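PDB 4GNX: putative uncharacterized protein from Ustilago maydis, which is a subunit of the fungal replication protein A complex that binds single-stranded DNA through an OB-fold domain. Local coordinates for residues B[17-22]-B[103-107]; B[89-93]-B[117-123]; B[35-39]-B[93-97]. All blocks are in the same frame, centred on the assembly; numbering follows the deposited sequence.

Contact 1 of 3, residues B[17-22]-B[103-107]. With nucleotides of chain G.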
# COMPACT_ATOMS: atom_id res chain seq x y z
N ILE B 17 10.22 -10.70 -17.60
CA ILE B 17 10.73 -10.20 -18.87
C ILE B 17 11.04 -11.37 -19.81
O ILE B 17 10.56 -11.39 -20.93
CB ILE B 17 11.95 -9.28 -18.70
CG1 ILE B 17 11.57 -8.10 -17.81
CG2 ILE B 17 12.41 -8.77 -20.05
CD1 ILE B 17 12.74 -7.27 -17.36
N LEU B 18 11.77 -12.36 -19.31
CA LEU B 18 12.13 -13.52 -20.12
C LEU B 18 10.95 -14.41 -20.54
O LEU B 18 11.04 -15.13 -21.55
CB LEU B 18 13.18 -14.37 -19.39
CG LEU B 18 14.56 -13.72 -19.14
CD1 LEU B 18 15.41 -14.57 -18.21
CD2 LEU B 18 15.31 -13.42 -20.42
N ASN B 19 9.87 -14.39 -19.77
CA ASN B 19 8.74 -15.23 -20.11
C ASN B 19 7.68 -14.52 -20.88
O ASN B 19 6.69 -15.13 -21.25
CB ASN B 19 8.14 -15.86 -18.88
CG ASN B 19 9.01 -16.95 -18.33
OD1 ASN B 19 9.69 -17.65 -19.08
ND2 ASN B 19 9.00 -17.10 -17.02
N ALA B 20 7.87 -13.22 -21.13
CA ALA B 20 6.91 -12.44 -21.90
C ALA B 20 6.82 -13.00 -23.31
O ALA B 20 7.81 -13.45 -23.88
CB ALA B 20 7.31 -10.98 -21.92
N GLU B 21 5.62 -13.02 -23.87
CA GLU B 21 5.40 -13.62 -25.16
C GLU B 21 5.45 -12.53 -26.18
O GLU B 21 4.94 -11.43 -25.96
CB GLU B 21 4.07 -14.39 -25.20
CG GLU B 21 4.07 -15.62 -24.28
CD GLU B 21 2.78 -16.44 -24.31
OE1 GLU B 21 2.32 -16.84 -25.41
OE2 GLU B 21 2.22 -16.71 -23.21
N GLN B 22 6.11 -12.82 -27.29
CA GLN B 22 6.03 -11.95 -28.43
C GLN B 22 5.29 -12.70 -29.52
O GLN B 22 5.83 -13.64 -30.09
CB GLN B 22 7.41 -11.52 -28.88
CG GLN B 22 7.34 -10.35 -29.82
CD GLN B 22 8.70 -9.82 -30.22
OE1 GLN B 22 9.74 -10.40 -29.90
NE2 GLN B 22 8.69 -8.71 -30.95
N ARG B 103 17.13 -12.00 -29.45
CA ARG B 103 17.60 -11.61 -28.11
C ARG B 103 16.76 -10.51 -27.49
O ARG B 103 16.30 -9.60 -28.18
CB ARG B 103 19.07 -11.18 -28.12
CG ARG B 103 20.09 -12.31 -28.15
CD ARG B 103 21.47 -11.80 -27.75
NE ARG B 103 22.54 -12.35 -28.60
CZ ARG B 103 23.60 -13.03 -28.16
NH1 ARG B 103 23.77 -13.26 -26.87
NH2 ARG B 103 24.49 -13.48 -29.03
N ARG B 104 16.59 -10.59 -26.18
CA ARG B 104 15.82 -9.60 -25.45
C ARG B 104 16.74 -8.80 -24.58
O ARG B 104 17.59 -9.34 -23.87
CB ARG B 104 14.82 -10.29 -24.55
CG ARG B 104 13.66 -10.90 -25.27
CD ARG B 104 12.76 -11.65 -24.32
NE ARG B 104 11.74 -12.34 -25.09
CZ ARG B 104 10.60 -12.77 -24.59
NH1 ARG B 104 10.34 -12.58 -23.30
NH2 ARG B 104 9.72 -13.37 -25.35
N SER B 105 16.54 -7.50 -24.59
CA SER B 105 17.28 -6.63 -23.71
C SER B 105 16.48 -5.40 -23.40
O SER B 105 15.57 -5.05 -24.14
CB SER B 105 18.62 -6.24 -24.33
OG SER B 105 18.39 -5.79 -25.64
N ILE B 106 16.83 -4.75 -22.31
CA ILE B 106 16.20 -3.53 -21.95
C ILE B 106 16.91 -2.37 -22.60
O ILE B 106 18.12 -2.23 -22.50
CB ILE B 106 16.25 -3.34 -20.43
CG1 ILE B 106 15.53 -4.50 -19.71
CG2 ILE B 106 15.65 -1.99 -20.05
CD1 ILE B 106 14.23 -4.93 -20.37
N SER B 107 16.15 -1.52 -23.28
CA SER B 107 16.67 -0.24 -23.71
C SER B 107 16.30 0.78 -22.65
O SER B 107 15.12 1.00 -22.37
CB SER B 107 16.09 0.16 -25.05
OG SER B 107 16.12 1.56 -25.15
P DT G 21 14.71 9.85 -21.89
OP1 DT G 21 15.11 10.43 -20.58
OP2 DT G 21 14.72 10.71 -23.10
O5' DT G 21 15.67 8.61 -22.16
C5' DT G 21 16.95 8.78 -22.81
C4' DT G 21 17.08 7.84 -23.98
O4' DT G 21 16.61 6.52 -23.62
C3' DT G 21 16.33 8.26 -25.24
O3' DT G 21 17.20 8.31 -26.39
C2' DT G 21 15.18 7.26 -25.35
C1' DT G 21 15.63 6.05 -24.54
N1 DT G 21 14.57 5.37 -23.76
C2 DT G 21 14.06 4.18 -24.23
O2 DT G 21 14.43 3.65 -25.26
N3 DT G 21 13.08 3.62 -23.43
C4 DT G 21 12.59 4.13 -22.24
O4 DT G 21 11.71 3.52 -21.63
C5 DT G 21 13.17 5.38 -21.81
C7 DT G 21 12.70 6.01 -20.54
C6 DT G 21 14.12 5.93 -22.58

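Contact 2 of 3, residues B[89-93]-B[117-123]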
# COMPACT_ATOMS: atom_id res chain seq x y z
N VAL B 89 26.69 -4.00 -7.66
CA VAL B 89 25.95 -2.86 -7.07
C VAL B 89 24.47 -2.95 -7.46
O VAL B 89 24.14 -3.19 -8.63
CB VAL B 89 26.56 -1.51 -7.56
CG1 VAL B 89 25.54 -0.39 -7.52
CG2 VAL B 89 27.81 -1.13 -6.77
N TYR B 90 23.57 -2.77 -6.50
CA TYR B 90 22.16 -2.72 -6.86
C TYR B 90 21.76 -1.44 -7.58
O TYR B 90 22.28 -0.35 -7.29
CB TYR B 90 21.27 -2.97 -5.66
CG TYR B 90 21.01 -4.44 -5.41
CD1 TYR B 90 21.73 -5.14 -4.47
CD2 TYR B 90 20.02 -5.13 -6.13
CE1 TYR B 90 21.48 -6.48 -4.24
CE2 TYR B 90 19.76 -6.47 -5.90
CZ TYR B 90 20.51 -7.14 -4.96
OH TYR B 90 20.30 -8.48 -4.72
N VAL B 91 20.86 -1.57 -8.55
CA VAL B 91 20.38 -0.43 -9.30
C VAL B 91 18.90 -0.55 -9.64
O VAL B 91 18.37 -1.68 -9.81
CB VAL B 91 21.11 -0.27 -10.63
CG1 VAL B 91 22.60 -0.10 -10.41
CG2 VAL B 91 20.81 -1.48 -11.51
N ARG B 92 18.25 0.61 -9.74
CA ARG B 92 16.87 0.72 -10.21
C ARG B 92 16.96 0.95 -11.72
O ARG B 92 17.68 1.85 -12.18
CB ARG B 92 16.15 1.87 -9.45
CG ARG B 92 14.62 2.07 -9.57
CD ARG B 92 13.89 0.91 -10.20
NE ARG B 92 12.57 0.49 -9.65
CZ ARG B 92 12.27 0.30 -8.37
NH1 ARG B 92 13.16 0.60 -7.45
NH2 ARG B 92 11.08 -0.17 -8.02
N VAL B 93 16.27 0.13 -12.49
CA VAL B 93 16.31 0.27 -13.94
C VAL B 93 14.95 0.70 -14.46
O VAL B 93 13.95 0.10 -14.11
CB VAL B 93 16.72 -1.06 -14.62
CG1 VAL B 93 16.61 -0.96 -16.14
CG2 VAL B 93 18.14 -1.44 -14.20
N TYR B 117 18.70 -1.05 0.84
CA TYR B 117 18.37 -2.43 0.51
C TYR B 117 16.87 -2.71 0.57
O TYR B 117 16.37 -3.54 -0.19
CB TYR B 117 19.11 -3.40 1.42
CG TYR B 117 18.96 -4.80 0.97
CD1 TYR B 117 19.67 -5.26 -0.14
CD2 TYR B 117 18.09 -5.67 1.60
CE1 TYR B 117 19.53 -6.55 -0.59
CE2 TYR B 117 17.93 -6.96 1.16
CZ TYR B 117 18.66 -7.41 0.06
OH TYR B 117 18.53 -8.70 -0.42
N ASN B 118 16.16 -2.04 1.46
CA ASN B 118 14.73 -2.20 1.54
C ASN B 118 14.03 -1.96 0.21
O ASN B 118 12.98 -2.54 -0.03
CB ASN B 118 14.13 -1.27 2.58
CG ASN B 118 14.54 -1.62 3.98
OD1 ASN B 118 14.24 -2.71 4.47
ND2 ASN B 118 15.19 -0.70 4.66
N GLU B 119 14.59 -1.12 -0.64
CA GLU B 119 13.99 -0.92 -1.94
C GLU B 119 13.99 -2.21 -2.77
O GLU B 119 12.99 -2.52 -3.44
CB GLU B 119 14.69 0.18 -2.72
CG GLU B 119 13.97 0.50 -4.03
CD GLU B 119 14.57 1.67 -4.79
OE1 GLU B 119 15.71 2.12 -4.48
OE2 GLU B 119 13.89 2.16 -5.71
N VAL B 120 15.10 -2.94 -2.73
CA VAL B 120 15.21 -4.24 -3.39
C VAL B 120 14.07 -5.15 -2.93
O VAL B 120 13.41 -5.83 -3.73
CB VAL B 120 16.52 -4.92 -3.06
CG1 VAL B 120 16.67 -6.17 -3.90
CG2 VAL B 120 17.71 -3.99 -3.28
N MET B 121 13.81 -5.14 -1.63
CA MET B 121 12.74 -5.95 -1.08
C MET B 121 11.40 -5.43 -1.54
O MET B 121 10.57 -6.20 -1.99
CB MET B 121 12.85 -6.01 0.44
CG MET B 121 14.17 -6.59 0.90
SD MET B 121 14.30 -8.34 0.45
CE MET B 121 15.32 -8.38 -1.02
N PHE B 122 11.20 -4.13 -1.44
CA PHE B 122 9.95 -3.49 -1.87
C PHE B 122 9.64 -3.84 -3.30
O PHE B 122 8.51 -4.12 -3.66
CB PHE B 122 10.09 -1.98 -1.76
CG PHE B 122 9.02 -1.21 -2.47
CD1 PHE B 122 7.83 -0.87 -1.81
CD2 PHE B 122 9.21 -0.80 -3.77
CE1 PHE B 122 6.85 -0.15 -2.46
CE2 PHE B 122 8.22 -0.07 -4.41
CZ PHE B 122 7.04 0.25 -3.76
N HIS B 123 10.68 -3.83 -4.12
CA HIS B 123 10.47 -4.16 -5.52
C HIS B 123 9.94 -5.56 -5.85
O HIS B 123 9.14 -5.71 -6.79
CB HIS B 123 11.70 -3.90 -6.35
CG HIS B 123 11.51 -4.32 -7.74
ND1 HIS B 123 10.54 -3.78 -8.51
CD2 HIS B 123 12.10 -5.32 -8.49
CE1 HIS B 123 10.55 -4.37 -9.73
NE2 HIS B 123 11.50 -5.31 -9.71

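Contact 3 of 3, residues B[35-39]-B[93-97]. With nucleotides of chain G.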
# COMPACT_ATOMS: atom_id res chain seq x y z
N GLU B 35 -0.22 -5.63 -22.41
CA GLU B 35 0.87 -5.01 -23.12
C GLU B 35 2.01 -4.70 -22.14
O GLU B 35 1.76 -4.22 -21.03
CB GLU B 35 0.37 -3.72 -23.76
CG GLU B 35 1.06 -3.33 -25.07
CD GLU B 35 2.00 -2.14 -24.95
OE1 GLU B 35 2.53 -1.87 -23.83
OE2 GLU B 35 2.22 -1.46 -25.99
N LEU B 36 3.23 -5.02 -22.55
CA LEU B 36 4.43 -4.78 -21.75
C LEU B 36 5.32 -3.77 -22.45
O LEU B 36 6.19 -4.13 -23.25
CB LEU B 36 5.22 -6.07 -21.55
CG LEU B 36 6.47 -6.02 -20.67
CD1 LEU B 36 6.17 -5.58 -19.23
CD2 LEU B 36 7.12 -7.40 -20.67
N GLY B 37 5.10 -2.49 -22.13
CA GLY B 37 5.84 -1.40 -22.74
C GLY B 37 6.99 -0.99 -21.83
O GLY B 37 8.00 -1.70 -21.74
N GLN B 38 6.82 0.15 -21.17
CA GLN B 38 7.78 0.59 -20.19
C GLN B 38 7.70 -0.30 -18.99
O GLN B 38 6.61 -0.77 -18.64
CB GLN B 38 7.50 2.02 -19.78
CG GLN B 38 8.23 3.05 -20.61
CD GLN B 38 8.46 4.35 -19.84
OE1 GLN B 38 9.61 4.76 -19.65
NE2 GLN B 38 7.38 5.00 -19.40
N LEU B 39 8.83 -0.52 -18.34
CA LEU B 39 8.91 -1.40 -17.18
C LEU B 39 10.04 -0.97 -16.26
O LEU B 39 10.93 -0.23 -16.67
CB LEU B 39 9.15 -2.83 -17.65
CG LEU B 39 10.43 -3.14 -18.46
CD1 LEU B 39 11.61 -3.50 -17.56
CD2 LEU B 39 10.18 -4.28 -19.43
N VAL B 93 16.27 0.13 -12.49
CA VAL B 93 16.31 0.27 -13.94
C VAL B 93 14.95 0.70 -14.46
O VAL B 93 13.95 0.10 -14.11
CB VAL B 93 16.72 -1.06 -14.62
CG1 VAL B 93 16.61 -0.96 -16.14
CG2 VAL B 93 18.14 -1.44 -14.20
N LEU B 94 14.93 1.74 -15.27
CA LEU B 94 13.72 2.11 -15.99
C LEU B 94 14.00 1.97 -17.49
O LEU B 94 15.04 2.43 -17.97
CB LEU B 94 13.35 3.55 -15.64
CG LEU B 94 11.91 3.92 -15.95
CD1 LEU B 94 11.32 4.85 -14.90
CD2 LEU B 94 11.85 4.57 -17.31
N GLY B 95 13.11 1.34 -18.25
CA GLY B 95 13.44 1.06 -19.66
C GLY B 95 12.31 0.54 -20.52
O GLY B 95 11.21 0.42 -20.05
N THR B 96 12.59 0.25 -21.78
CA THR B 96 11.62 -0.41 -22.65
C THR B 96 12.19 -1.77 -23.06
O THR B 96 13.39 -1.89 -23.33
CB THR B 96 11.32 0.42 -23.93
OG1 THR B 96 11.26 1.81 -23.61
CG2 THR B 96 9.99 0.03 -24.52
N LEU B 97 11.32 -2.78 -23.09
CA LEU B 97 11.70 -4.11 -23.55
C LEU B 97 11.87 -4.18 -25.08
O LEU B 97 10.99 -3.77 -25.83
CB LEU B 97 10.70 -5.17 -23.08
CG LEU B 97 11.00 -6.63 -23.47
CD1 LEU B 97 12.44 -7.05 -23.20
CD2 LEU B 97 10.04 -7.61 -22.81
P DT G 21 14.71 9.85 -21.89
OP1 DT G 21 15.11 10.43 -20.58
OP2 DT G 21 14.72 10.71 -23.10
O5' DT G 21 15.67 8.61 -22.16
C5' DT G 21 16.95 8.78 -22.81
C4' DT G 21 17.08 7.84 -23.98
O4' DT G 21 16.61 6.52 -23.62
C3' DT G 21 16.33 8.26 -25.24
O3' DT G 21 17.20 8.31 -26.39
C2' DT G 21 15.18 7.26 -25.35
C1' DT G 21 15.63 6.05 -24.54
N1 DT G 21 14.57 5.37 -23.76
C2 DT G 21 14.06 4.18 -24.23
O2 DT G 21 14.43 3.65 -25.26
N3 DT G 21 13.08 3.62 -23.43
C4 DT G 21 12.59 4.13 -22.24
O4 DT G 21 11.71 3.52 -21.63
C5 DT G 21 13.17 5.38 -21.81
C7 DT G 21 12.70 6.01 -20.54
C6 DT G 21 14.12 5.93 -22.58

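Contact 1 of 3, residues B[17-22]-B[103-107]
How a single arginine can tie the C-terminal end of a short helix to a β-strand is illustrated here. I17 contributes in two ways: its CD1 lies 4.1 Å from I106 CD1, an apolar touch, while its carbonyl O, already receiving the A20 amide N at 3.3 Å, also takes a weak hydrogen bond from R104 NH1 at 2.7 Å. L18 and N19 point their CA-to-CB bonds away, L18 lending mainly the backbone that passes the guanidinium. At A20 the chain leaves helical geometry, and its O turns to the arginine, meeting R104 NH2 at a very short 2.4 Å and R104 NH1 in a weak bond at 2.7 Å; the methyl CB of A20 packs 3.7 Å from the same NH1. E21 pairs through its backbone with I30, and the CA-to-CB bond of Q22 points toward the strand, but Q22 NE2 bonds to A27 O. The strand's far end faces the nucleic acid, where S107 OG donates to O2 of DT21 of chain G at 2.7 Å. With I17 also touching L39, F41, I66 and L97, the N-terminal helix 14-19, ahead of barrel strand 38-50, covers one end of the OB-fold β-barrel.

Contact 2 of 3, residues B[89-93]-B[117-123]
Y90 lays one face of its ring against V120, whose CG2 sits 4.0 Å from the ring centroid and 18° off the normal, a CH-pi contact. V120 CG1 approaches Y90 CE2 at 3.7 Å, and Y117 brings its ring edge to Y90, CE1 to CE1 at 4.1 Å. Both tyrosine hydroxyls are hydrogen-bonded to E62 of another subunit. Two residues further along the strand, R92 leaves the backbone sideways, and the end of its side chain reaches the helix in a salt bridge, NH1 to E119 OE2 at 2.4 Å. R92 NE bonds to T40, and H123 ND1 lies 3.7 Å from R92 NH2, while H123 NE2 bonds to V12 O. The axes of strand 90-93 and helix 117-123 approach to 9.4 Å at 48°. F122 meets F429 of a third subunit, so neighbouring chains touch this helix too, consistent with the helical trimerization core of replication protein A. The chemistry thus splits in two: apolar contact of Y90 with V120 and Y117, and a buried salt bridge in which E119 OE2 is shared by R92 and R112.

Contact 3 of 3, residues B[35-39]-B[93-97]
Accounting for donors and acceptors is the quickest way to see how a strand pair can build a barrel and still offer polar groups to a ligand. Between residues 35-39 and 93-97 the backbone closes one full antiparallel hydrogen-bonded pair: L39 N donates to G95 O and G95 N to L39 O, both at 3.1 Å. G95 O receives in addition the CA-H of Q38, with Q38 CA 3.4 Å away. Q38 and T96 form the adjoining non-hydrogen-bonded pair, CA to CA 4.7 Å, so the T96 backbone is left to bond with S107 on the next strand, just as L94 pairs with H110. The backbones of L36 and V93 bond to those of F29 and F41, while V93 O also takes the hydroxyl of T40 and L94 O that of S108.

The side chains divide between two surfaces. On the L39 side, L36 CD2 touches L97 CD2 at 3.6 Å and L39 CD2 meets L97 CB at 3.8 Å, an apolar layer joined by I17 and I106. On the Q38 and T96 side lies the DNA: N3 of DT21 of chain G donates to T96 OG1 at 2.6 Å, L94 CD2 packs 3.6 Å from the thymine methyl C7, and G95 C comes within 3.2 Å of O4. At G37, a CB would be crowded by E35 OE1. Backbone bonds within the sheet, apolar side chains on the inner face, T96 and L94 meeting DNA on the outer: this is the pairing of the first and fourth strands of an OB-fold, with single-stranded DNA held against the barrel.

Strand 90-100 is common to contacts 2 and 3, which share V93: it supplies most of 89-93, packed on helix 117-135, and all of 93-97, paired with the start of strand 38-50. Strand 103-108, next in the chain and beside it in the same sheet, meets the end of helix 14-19 and the following turn in contact 1. Along the chain, contact 3 is nested inside the loop closed by contact 1, whereas contacts 1 and 2 cross. The centre of contact 3 lies about 10 Å from that of contact 1 and about 17 Å from that of contact 2; the latter two, about 20 Å apart, sit on opposite sides of the chain's centre. One barrel thus combines a covered end, a DNA-contacting wall and a helix meeting other subunits.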